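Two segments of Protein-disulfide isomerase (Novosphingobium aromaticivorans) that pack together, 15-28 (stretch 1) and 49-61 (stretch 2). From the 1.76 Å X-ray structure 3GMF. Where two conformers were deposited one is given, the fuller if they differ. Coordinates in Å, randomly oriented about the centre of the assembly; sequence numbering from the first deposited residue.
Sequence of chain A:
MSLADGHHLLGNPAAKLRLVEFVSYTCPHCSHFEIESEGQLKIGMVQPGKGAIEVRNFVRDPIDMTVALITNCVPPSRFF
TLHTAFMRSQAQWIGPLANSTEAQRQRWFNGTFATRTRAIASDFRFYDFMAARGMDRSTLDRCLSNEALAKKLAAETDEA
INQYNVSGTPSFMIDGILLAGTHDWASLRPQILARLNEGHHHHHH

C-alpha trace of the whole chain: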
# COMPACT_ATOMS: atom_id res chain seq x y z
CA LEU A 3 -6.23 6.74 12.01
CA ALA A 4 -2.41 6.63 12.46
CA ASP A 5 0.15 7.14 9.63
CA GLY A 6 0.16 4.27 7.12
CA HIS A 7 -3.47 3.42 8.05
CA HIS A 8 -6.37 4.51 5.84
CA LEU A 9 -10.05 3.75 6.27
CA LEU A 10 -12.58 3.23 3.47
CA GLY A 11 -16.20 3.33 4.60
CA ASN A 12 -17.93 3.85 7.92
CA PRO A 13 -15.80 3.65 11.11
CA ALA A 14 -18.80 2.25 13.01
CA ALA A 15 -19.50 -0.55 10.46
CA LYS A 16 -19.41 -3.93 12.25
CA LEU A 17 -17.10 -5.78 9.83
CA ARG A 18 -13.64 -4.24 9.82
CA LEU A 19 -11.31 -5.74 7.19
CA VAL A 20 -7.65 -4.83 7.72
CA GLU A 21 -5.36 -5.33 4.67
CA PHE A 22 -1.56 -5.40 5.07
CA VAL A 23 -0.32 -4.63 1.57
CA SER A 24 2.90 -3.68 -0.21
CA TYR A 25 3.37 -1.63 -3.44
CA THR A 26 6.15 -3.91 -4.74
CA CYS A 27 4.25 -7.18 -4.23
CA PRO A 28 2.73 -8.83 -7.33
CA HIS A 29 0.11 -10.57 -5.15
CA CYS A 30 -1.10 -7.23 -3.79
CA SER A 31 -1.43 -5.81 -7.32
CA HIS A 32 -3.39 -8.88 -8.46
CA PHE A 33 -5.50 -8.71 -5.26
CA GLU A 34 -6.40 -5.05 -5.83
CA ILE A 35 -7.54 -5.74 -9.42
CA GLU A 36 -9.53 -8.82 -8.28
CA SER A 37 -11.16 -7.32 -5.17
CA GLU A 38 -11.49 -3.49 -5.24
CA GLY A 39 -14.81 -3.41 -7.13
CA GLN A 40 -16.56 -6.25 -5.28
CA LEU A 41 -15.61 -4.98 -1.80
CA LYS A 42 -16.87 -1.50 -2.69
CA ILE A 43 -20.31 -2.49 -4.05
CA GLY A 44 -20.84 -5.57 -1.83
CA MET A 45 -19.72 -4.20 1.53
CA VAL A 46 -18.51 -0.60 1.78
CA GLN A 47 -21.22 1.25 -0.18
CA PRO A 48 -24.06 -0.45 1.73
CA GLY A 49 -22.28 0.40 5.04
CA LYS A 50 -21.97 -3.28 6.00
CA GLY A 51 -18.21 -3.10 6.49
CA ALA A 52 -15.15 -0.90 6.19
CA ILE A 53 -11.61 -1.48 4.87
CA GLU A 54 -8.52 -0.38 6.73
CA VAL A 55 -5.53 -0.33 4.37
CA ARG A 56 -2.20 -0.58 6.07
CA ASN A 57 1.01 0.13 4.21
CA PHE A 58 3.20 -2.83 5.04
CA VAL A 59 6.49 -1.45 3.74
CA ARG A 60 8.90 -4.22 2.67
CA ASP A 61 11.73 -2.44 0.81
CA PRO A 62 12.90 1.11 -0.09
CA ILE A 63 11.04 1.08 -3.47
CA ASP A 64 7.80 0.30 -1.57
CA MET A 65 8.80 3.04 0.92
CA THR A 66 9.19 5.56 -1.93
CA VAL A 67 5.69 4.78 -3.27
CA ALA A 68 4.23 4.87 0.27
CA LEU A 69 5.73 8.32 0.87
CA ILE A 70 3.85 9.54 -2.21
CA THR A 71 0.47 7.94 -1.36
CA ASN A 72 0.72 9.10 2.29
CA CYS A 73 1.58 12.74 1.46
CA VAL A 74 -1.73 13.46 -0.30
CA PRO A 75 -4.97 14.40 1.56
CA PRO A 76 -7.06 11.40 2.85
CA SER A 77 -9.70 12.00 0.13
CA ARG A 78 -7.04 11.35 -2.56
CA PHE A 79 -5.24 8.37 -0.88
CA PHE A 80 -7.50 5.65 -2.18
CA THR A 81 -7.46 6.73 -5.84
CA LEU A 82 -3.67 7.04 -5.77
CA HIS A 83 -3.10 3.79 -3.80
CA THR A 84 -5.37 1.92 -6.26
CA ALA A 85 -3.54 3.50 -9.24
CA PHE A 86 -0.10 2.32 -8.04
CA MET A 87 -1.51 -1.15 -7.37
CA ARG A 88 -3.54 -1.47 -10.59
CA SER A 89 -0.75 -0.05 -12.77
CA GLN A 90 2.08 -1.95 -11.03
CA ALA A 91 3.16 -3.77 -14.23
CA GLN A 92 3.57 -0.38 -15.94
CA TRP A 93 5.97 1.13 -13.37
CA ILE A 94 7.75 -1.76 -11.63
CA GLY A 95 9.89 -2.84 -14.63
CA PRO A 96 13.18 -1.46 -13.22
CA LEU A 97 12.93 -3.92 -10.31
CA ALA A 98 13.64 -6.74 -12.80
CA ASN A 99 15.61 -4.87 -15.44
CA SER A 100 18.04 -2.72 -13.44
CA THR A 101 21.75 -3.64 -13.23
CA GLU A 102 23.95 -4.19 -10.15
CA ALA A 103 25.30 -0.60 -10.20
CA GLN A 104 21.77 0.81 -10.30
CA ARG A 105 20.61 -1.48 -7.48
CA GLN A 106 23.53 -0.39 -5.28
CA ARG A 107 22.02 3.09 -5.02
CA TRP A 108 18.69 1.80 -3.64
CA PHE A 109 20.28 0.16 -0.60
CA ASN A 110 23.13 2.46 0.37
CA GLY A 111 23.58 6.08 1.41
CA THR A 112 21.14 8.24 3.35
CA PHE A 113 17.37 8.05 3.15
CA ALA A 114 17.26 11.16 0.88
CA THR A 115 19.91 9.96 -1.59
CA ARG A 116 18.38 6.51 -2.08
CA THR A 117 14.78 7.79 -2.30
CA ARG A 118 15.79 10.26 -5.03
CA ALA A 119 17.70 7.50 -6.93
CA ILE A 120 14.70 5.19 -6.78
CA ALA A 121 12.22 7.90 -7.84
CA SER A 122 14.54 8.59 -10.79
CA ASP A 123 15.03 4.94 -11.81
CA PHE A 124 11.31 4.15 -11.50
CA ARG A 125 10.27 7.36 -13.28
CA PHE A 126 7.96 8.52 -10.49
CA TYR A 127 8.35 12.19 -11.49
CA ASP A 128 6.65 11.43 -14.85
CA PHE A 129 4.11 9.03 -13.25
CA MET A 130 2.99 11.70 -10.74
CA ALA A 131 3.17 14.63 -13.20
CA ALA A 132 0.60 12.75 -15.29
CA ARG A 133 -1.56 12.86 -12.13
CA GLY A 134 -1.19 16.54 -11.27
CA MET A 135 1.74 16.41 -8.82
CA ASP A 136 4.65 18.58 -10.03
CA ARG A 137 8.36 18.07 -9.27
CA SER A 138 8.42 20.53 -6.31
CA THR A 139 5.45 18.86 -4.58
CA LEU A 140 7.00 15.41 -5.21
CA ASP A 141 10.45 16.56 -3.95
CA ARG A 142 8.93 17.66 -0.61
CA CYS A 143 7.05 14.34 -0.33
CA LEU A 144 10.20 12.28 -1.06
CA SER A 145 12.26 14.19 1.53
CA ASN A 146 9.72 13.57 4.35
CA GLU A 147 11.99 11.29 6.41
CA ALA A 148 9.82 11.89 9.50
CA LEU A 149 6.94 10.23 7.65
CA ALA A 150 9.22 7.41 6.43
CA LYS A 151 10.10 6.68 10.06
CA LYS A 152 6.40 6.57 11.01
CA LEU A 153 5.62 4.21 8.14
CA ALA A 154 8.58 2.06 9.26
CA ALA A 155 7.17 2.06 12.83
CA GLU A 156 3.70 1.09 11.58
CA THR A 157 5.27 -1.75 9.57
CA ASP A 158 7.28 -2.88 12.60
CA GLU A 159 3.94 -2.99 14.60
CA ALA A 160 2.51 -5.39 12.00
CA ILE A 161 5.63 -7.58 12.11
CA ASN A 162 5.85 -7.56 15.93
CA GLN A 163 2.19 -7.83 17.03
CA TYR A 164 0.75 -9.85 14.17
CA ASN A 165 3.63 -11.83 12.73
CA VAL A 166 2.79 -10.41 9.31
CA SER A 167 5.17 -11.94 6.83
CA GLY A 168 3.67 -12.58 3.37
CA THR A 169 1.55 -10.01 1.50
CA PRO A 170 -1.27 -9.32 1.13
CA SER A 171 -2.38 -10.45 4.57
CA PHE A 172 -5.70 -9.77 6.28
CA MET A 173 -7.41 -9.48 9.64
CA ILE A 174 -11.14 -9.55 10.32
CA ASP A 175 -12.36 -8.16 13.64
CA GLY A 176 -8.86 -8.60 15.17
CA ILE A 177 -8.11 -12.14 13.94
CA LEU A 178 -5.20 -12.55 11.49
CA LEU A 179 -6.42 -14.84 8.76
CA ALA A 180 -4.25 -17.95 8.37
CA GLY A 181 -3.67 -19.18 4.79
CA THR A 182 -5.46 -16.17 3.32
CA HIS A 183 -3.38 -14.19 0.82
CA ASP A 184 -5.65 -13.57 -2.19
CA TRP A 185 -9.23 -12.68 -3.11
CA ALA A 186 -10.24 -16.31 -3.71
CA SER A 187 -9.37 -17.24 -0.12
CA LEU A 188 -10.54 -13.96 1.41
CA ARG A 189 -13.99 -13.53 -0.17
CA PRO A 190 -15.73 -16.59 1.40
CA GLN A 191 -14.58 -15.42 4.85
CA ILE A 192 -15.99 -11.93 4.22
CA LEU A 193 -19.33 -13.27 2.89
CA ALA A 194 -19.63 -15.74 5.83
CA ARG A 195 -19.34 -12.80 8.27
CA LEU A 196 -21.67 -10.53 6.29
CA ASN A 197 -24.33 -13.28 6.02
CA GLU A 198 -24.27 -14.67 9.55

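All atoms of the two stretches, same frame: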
# COMPACT_ATOMS: atom_id res chain seq x y z
N ALA A 15 -19.05 0.69 11.12
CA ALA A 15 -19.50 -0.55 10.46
C ALA A 15 -18.95 -1.76 11.21
O ALA A 15 -17.79 -1.73 11.64
CB ALA A 15 -19.08 -0.57 9.00
N LYS A 16 -19.78 -2.79 11.39
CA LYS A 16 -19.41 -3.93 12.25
C LYS A 16 -18.24 -4.77 11.72
O LYS A 16 -17.39 -5.20 12.48
CB LYS A 16 -20.62 -4.83 12.58
CG LYS A 16 -21.46 -5.31 11.39
CD LYS A 16 -21.95 -6.76 11.57
CE LYS A 16 -23.03 -6.91 12.65
NZ LYS A 16 -22.47 -7.27 14.00
N LEU A 17 -18.20 -5.00 10.40
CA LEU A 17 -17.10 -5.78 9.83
C LEU A 17 -15.95 -4.84 9.47
O LEU A 17 -16.08 -4.00 8.57
CB LEU A 17 -17.53 -6.63 8.62
CG LEU A 17 -16.62 -7.80 8.19
CD1 LEU A 17 -17.29 -8.66 7.14
CD2 LEU A 17 -15.25 -7.38 7.65
N ARG A 18 -14.83 -5.01 10.14
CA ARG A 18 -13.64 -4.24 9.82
C ARG A 18 -12.60 -5.17 9.20
O ARG A 18 -12.06 -6.04 9.90
CB ARG A 18 -13.10 -3.58 11.08
CG ARG A 18 -11.82 -2.77 10.90
CD ARG A 18 -12.05 -1.50 10.09
NE ARG A 18 -12.85 -0.51 10.83
CZ ARG A 18 -12.37 0.43 11.63
NH1 ARG A 18 -11.06 0.55 11.84
NH2 ARG A 18 -13.20 1.28 12.23
N LEU A 19 -12.32 -4.97 7.91
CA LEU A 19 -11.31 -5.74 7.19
C LEU A 19 -10.03 -4.91 7.19
O LEU A 19 -10.00 -3.81 6.64
CB LEU A 19 -11.75 -5.98 5.74
CG LEU A 19 -10.70 -6.62 4.82
CD1 LEU A 19 -10.29 -8.05 5.31
CD2 LEU A 19 -11.14 -6.63 3.37
N VAL A 20 -8.97 -5.46 7.77
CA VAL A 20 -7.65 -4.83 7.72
C VAL A 20 -6.82 -5.55 6.65
O VAL A 20 -6.76 -6.77 6.67
CB VAL A 20 -6.91 -4.96 9.04
CG1 VAL A 20 -5.48 -4.43 8.93
CG2 VAL A 20 -7.68 -4.17 10.12
N GLU A 21 -6.18 -4.78 5.78
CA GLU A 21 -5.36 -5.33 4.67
C GLU A 21 -3.94 -4.83 4.89
O GLU A 21 -3.75 -3.63 5.04
CB GLU A 21 -5.83 -4.77 3.32
CG GLU A 21 -7.31 -5.02 2.97
CD GLU A 21 -7.68 -4.54 1.56
OE1 GLU A 21 -6.92 -3.75 0.97
OE2 GLU A 21 -8.72 -4.97 1.03
N PHE A 22 -2.97 -5.76 4.99
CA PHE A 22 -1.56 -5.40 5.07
C PHE A 22 -1.04 -5.62 3.67
O PHE A 22 -0.99 -6.76 3.19
CB PHE A 22 -0.80 -6.32 6.04
CG PHE A 22 -1.30 -6.23 7.46
CD1 PHE A 22 -0.78 -5.29 8.35
CD2 PHE A 22 -2.26 -7.13 7.93
CE1 PHE A 22 -1.23 -5.23 9.68
CE2 PHE A 22 -2.69 -7.08 9.25
CZ PHE A 22 -2.19 -6.11 10.12
N VAL A 23 -0.67 -4.53 3.00
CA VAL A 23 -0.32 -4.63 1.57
C VAL A 23 0.97 -3.86 1.27
O VAL A 23 1.34 -2.94 1.99
CB VAL A 23 -1.46 -4.14 0.62
CG1 VAL A 23 -2.76 -4.98 0.83
CG2 VAL A 23 -1.73 -2.63 0.82
N SER A 24 1.60 -4.24 0.16
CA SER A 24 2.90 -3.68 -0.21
C SER A 24 2.87 -3.31 -1.69
O SER A 24 2.41 -4.11 -2.50
CB SER A 24 3.97 -4.74 0.01
OG SER A 24 5.16 -4.43 -0.72
N TYR A 25 3.40 -2.12 -2.02
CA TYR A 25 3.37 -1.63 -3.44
C TYR A 25 4.24 -2.42 -4.40
O TYR A 25 4.04 -2.34 -5.62
CB TYR A 25 3.71 -0.13 -3.53
CG TYR A 25 2.69 0.74 -2.84
CD1 TYR A 25 1.41 0.89 -3.38
CD2 TYR A 25 3.00 1.41 -1.64
CE1 TYR A 25 0.45 1.67 -2.75
CE2 TYR A 25 2.02 2.22 -0.99
CZ TYR A 25 0.75 2.33 -1.56
OH TYR A 25 -0.20 3.11 -0.94
N THR A 26 5.21 -3.16 -3.87
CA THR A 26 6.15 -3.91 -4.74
C THR A 26 5.80 -5.39 -4.86
O THR A 26 6.55 -6.17 -5.46
CB THR A 26 7.61 -3.76 -4.26
OG1 THR A 26 7.71 -4.17 -2.87
CG2 THR A 26 8.08 -2.32 -4.43
N CYS A 27 4.67 -5.77 -4.27
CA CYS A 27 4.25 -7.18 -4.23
C CYS A 27 3.28 -7.49 -5.37
O CYS A 27 2.24 -6.83 -5.51
CB CYS A 27 3.60 -7.47 -2.86
SG CYS A 27 2.75 -9.06 -2.76
N PRO A 28 3.59 -8.50 -6.19
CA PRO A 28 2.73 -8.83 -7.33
C PRO A 28 1.38 -9.38 -6.87
O PRO A 28 0.36 -9.19 -7.56
CB PRO A 28 3.53 -9.91 -8.06
CG PRO A 28 4.35 -10.57 -6.97
CD PRO A 28 4.75 -9.42 -6.09
N GLY A 49 -22.59 0.12 3.63
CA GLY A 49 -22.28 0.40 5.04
C GLY A 49 -22.19 -0.83 5.93
O GLY A 49 -22.27 -0.72 7.16
N LYS A 50 -22.02 -1.99 5.30
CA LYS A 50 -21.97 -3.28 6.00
C LYS A 50 -20.59 -3.57 6.57
O LYS A 50 -20.44 -4.37 7.50
CB LYS A 50 -22.41 -4.39 5.04
CG LYS A 50 -23.87 -4.30 4.62
CD LYS A 50 -24.17 -5.18 3.41
CE LYS A 50 -25.67 -5.34 3.23
NZ LYS A 50 -26.06 -5.92 1.92
N GLY A 51 -19.58 -2.92 6.02
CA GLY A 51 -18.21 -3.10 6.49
C GLY A 51 -17.33 -1.99 6.00
O GLY A 51 -17.72 -1.21 5.13
N ALA A 52 -16.12 -1.92 6.56
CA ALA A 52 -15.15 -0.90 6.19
C ALA A 52 -13.79 -1.57 5.98
O ALA A 52 -13.53 -2.62 6.54
CB ALA A 52 -15.06 0.15 7.28
N ILE A 53 -12.93 -0.92 5.19
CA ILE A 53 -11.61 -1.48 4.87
C ILE A 53 -10.52 -0.57 5.38
O ILE A 53 -10.47 0.61 5.01
CB ILE A 53 -11.38 -1.69 3.36
CG1 ILE A 53 -12.50 -2.55 2.77
CG2 ILE A 53 -10.02 -2.36 3.12
CD1 ILE A 53 -12.57 -2.51 1.28
N GLU A 54 -9.65 -1.12 6.21
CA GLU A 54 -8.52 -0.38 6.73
C GLU A 54 -7.27 -0.85 5.99
O GLU A 54 -6.83 -1.98 6.17
CB GLU A 54 -8.36 -0.64 8.21
CG GLU A 54 -7.26 0.16 8.86
CD GLU A 54 -7.26 -0.04 10.36
OE1 GLU A 54 -8.34 -0.29 10.94
OE2 GLU A 54 -6.18 0.05 10.95
N VAL A 55 -6.72 0.01 5.15
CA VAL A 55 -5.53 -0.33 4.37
C VAL A 55 -4.32 0.08 5.17
O VAL A 55 -4.20 1.23 5.58
CB VAL A 55 -5.56 0.35 2.99
CG1 VAL A 55 -4.23 0.17 2.25
CG2 VAL A 55 -6.71 -0.23 2.17
N ARG A 56 -3.46 -0.89 5.42
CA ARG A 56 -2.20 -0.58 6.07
C ARG A 56 -1.05 -0.81 5.11
O ARG A 56 -0.95 -1.84 4.42
CB ARG A 56 -2.01 -1.37 7.36
CG ARG A 56 -3.07 -1.09 8.42
CD ARG A 56 -2.82 -1.99 9.60
NE ARG A 56 -3.87 -1.90 10.60
CZ ARG A 56 -3.81 -2.45 11.80
NH1 ARG A 56 -2.73 -3.13 12.18
NH2 ARG A 56 -4.82 -2.32 12.64
N ASN A 57 -0.19 0.21 5.04
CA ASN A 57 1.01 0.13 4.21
C ASN A 57 2.06 -0.70 4.93
O ASN A 57 2.71 -0.24 5.88
CB ASN A 57 1.55 1.51 3.88
CG ASN A 57 0.56 2.35 3.11
OD1 ASN A 57 0.10 3.39 3.59
ND2 ASN A 57 0.22 1.91 1.93
N PHE A 58 2.20 -1.94 4.48
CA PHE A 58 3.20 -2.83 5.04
C PHE A 58 4.43 -2.67 4.15
O PHE A 58 4.51 -3.27 3.07
CB PHE A 58 2.69 -4.26 5.00
CG PHE A 58 3.58 -5.24 5.68
CD1 PHE A 58 3.58 -5.35 7.06
CD2 PHE A 58 4.45 -6.05 4.93
CE1 PHE A 58 4.43 -6.26 7.70
CE2 PHE A 58 5.29 -6.98 5.55
CZ PHE A 58 5.28 -7.08 6.93
N VAL A 59 5.39 -1.87 4.62
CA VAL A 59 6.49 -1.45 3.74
C VAL A 59 7.65 -2.44 3.81
O VAL A 59 8.24 -2.61 4.88
CB VAL A 59 6.98 -0.04 4.14
CG1 VAL A 59 8.19 0.34 3.28
CG2 VAL A 59 5.84 1.00 3.98
N ARG A 60 7.97 -3.07 2.68
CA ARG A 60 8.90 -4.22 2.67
C ARG A 60 10.33 -3.90 2.24
O ARG A 60 11.26 -4.69 2.51
CB ARG A 60 8.38 -5.34 1.76
CG ARG A 60 6.97 -5.90 2.13
CD ARG A 60 6.61 -7.07 1.25
NE ARG A 60 6.72 -6.69 -0.16
CZ ARG A 60 7.06 -7.51 -1.14
NH1 ARG A 60 7.32 -8.79 -0.86
NH2 ARG A 60 7.16 -7.06 -2.40
N ASP A 61 10.47 -2.78 1.51
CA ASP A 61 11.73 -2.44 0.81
C ASP A 61 11.71 -0.92 0.48
O ASP A 61 10.67 -0.27 0.62
CB ASP A 61 11.94 -3.35 -0.43
CG ASP A 61 10.85 -3.15 -1.49
OD1 ASP A 61 10.77 -2.03 -2.01
OD2 ASP A 61 10.09 -4.11 -1.76
O HOH W 1 -22.41 -2.13 9.54
O HOH W 2 0.99 -0.44 0.37

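The two stretches form a pair of neighbouring parallel β-strands, zipped together by backbone hydrogen bonds and extended at the C-terminal end by a polar cluster around Arg-60. Strands 17-23 and 51-57 run in the same direction at 20° to each other, and the contact buries 1138 Å² in all.

In a parallel pair, a residue on one strand bonds to two residues that flank its partner on the other. Here Leu-19 N donates to Ala-52 O (3.0 Å), and Leu-19 O accepts from Glu-54 N (2.7 Å). Glu-21 repeats the pattern, with its N to Glu-54 O at 2.9 Å and its O to Arg-56 N at 2.8 Å. Val-23 N donates to Arg-56 O (3.1 Å), and Phe-58 N to Val-23 O (2.8 Å) carries the ladder one residue past the end of the second strand, while Ala-52 N to Leu-17 O (2.9 Å) begins it. Gly-51 lies close beside Leu-17, its CA 3.1 Å from Leu-17 O; an ideal CB on this glycine would sit only 3.0 Å from that oxygen, a tight fit.

Side chains alternate between the two faces. Leu-17, Leu-19, Glu-21 and Val-23 share one with Ile-53, Val-55 and Asn-57. Branched aliphatic residues suit a buried strand, and Val-23 CG2 meets Val-55 CG1 at 4.0 Å. Glu-21 is buried among them, its CD 3.6 Å from Ile-53 CG2, so the aliphatic groups pack against a carboxylate.

The other face carries Arg-18, Val-20 and Phe-22 beside Ala-52, Glu-54 and Arg-56. Glu-54 links two arginines: its OE1 accepts a salt-bridging hydrogen bond from Arg-18 NH1 (3.0 Å), and its OE2 does the same for Arg-56 NE (3.0 Å) within its own strand. Charge pairing thus compensates the buried carboxylate. Val-20 CG1 lies over one face of the Arg-56 guanidinium, 3.4 Å from NE, leaving the edge free for Glu-54. The small Ala-52 lies beside Arg-18, with its CB 4.2 Å from NE.

Beyond the strands, a type I turn from Ser-24 to Cys-27 presents hydroxyls to Arg-60. Arg-60 NE donates to Ser-24 OG (2.8 Å) and NH2 to Thr-26 OG1 (3.0 Å), both near the guanidinium plane, while Cys-27 CB covers one face. Thr-26 OG1 in turn donates to Asp-61 OD2 at 2.6 Å, so one hydroxyl serves both charged residues. A water adds a bridge, donating to Val-23 O (3.0 Å) and accepting from Asn-57 ND2 (2.9 Å).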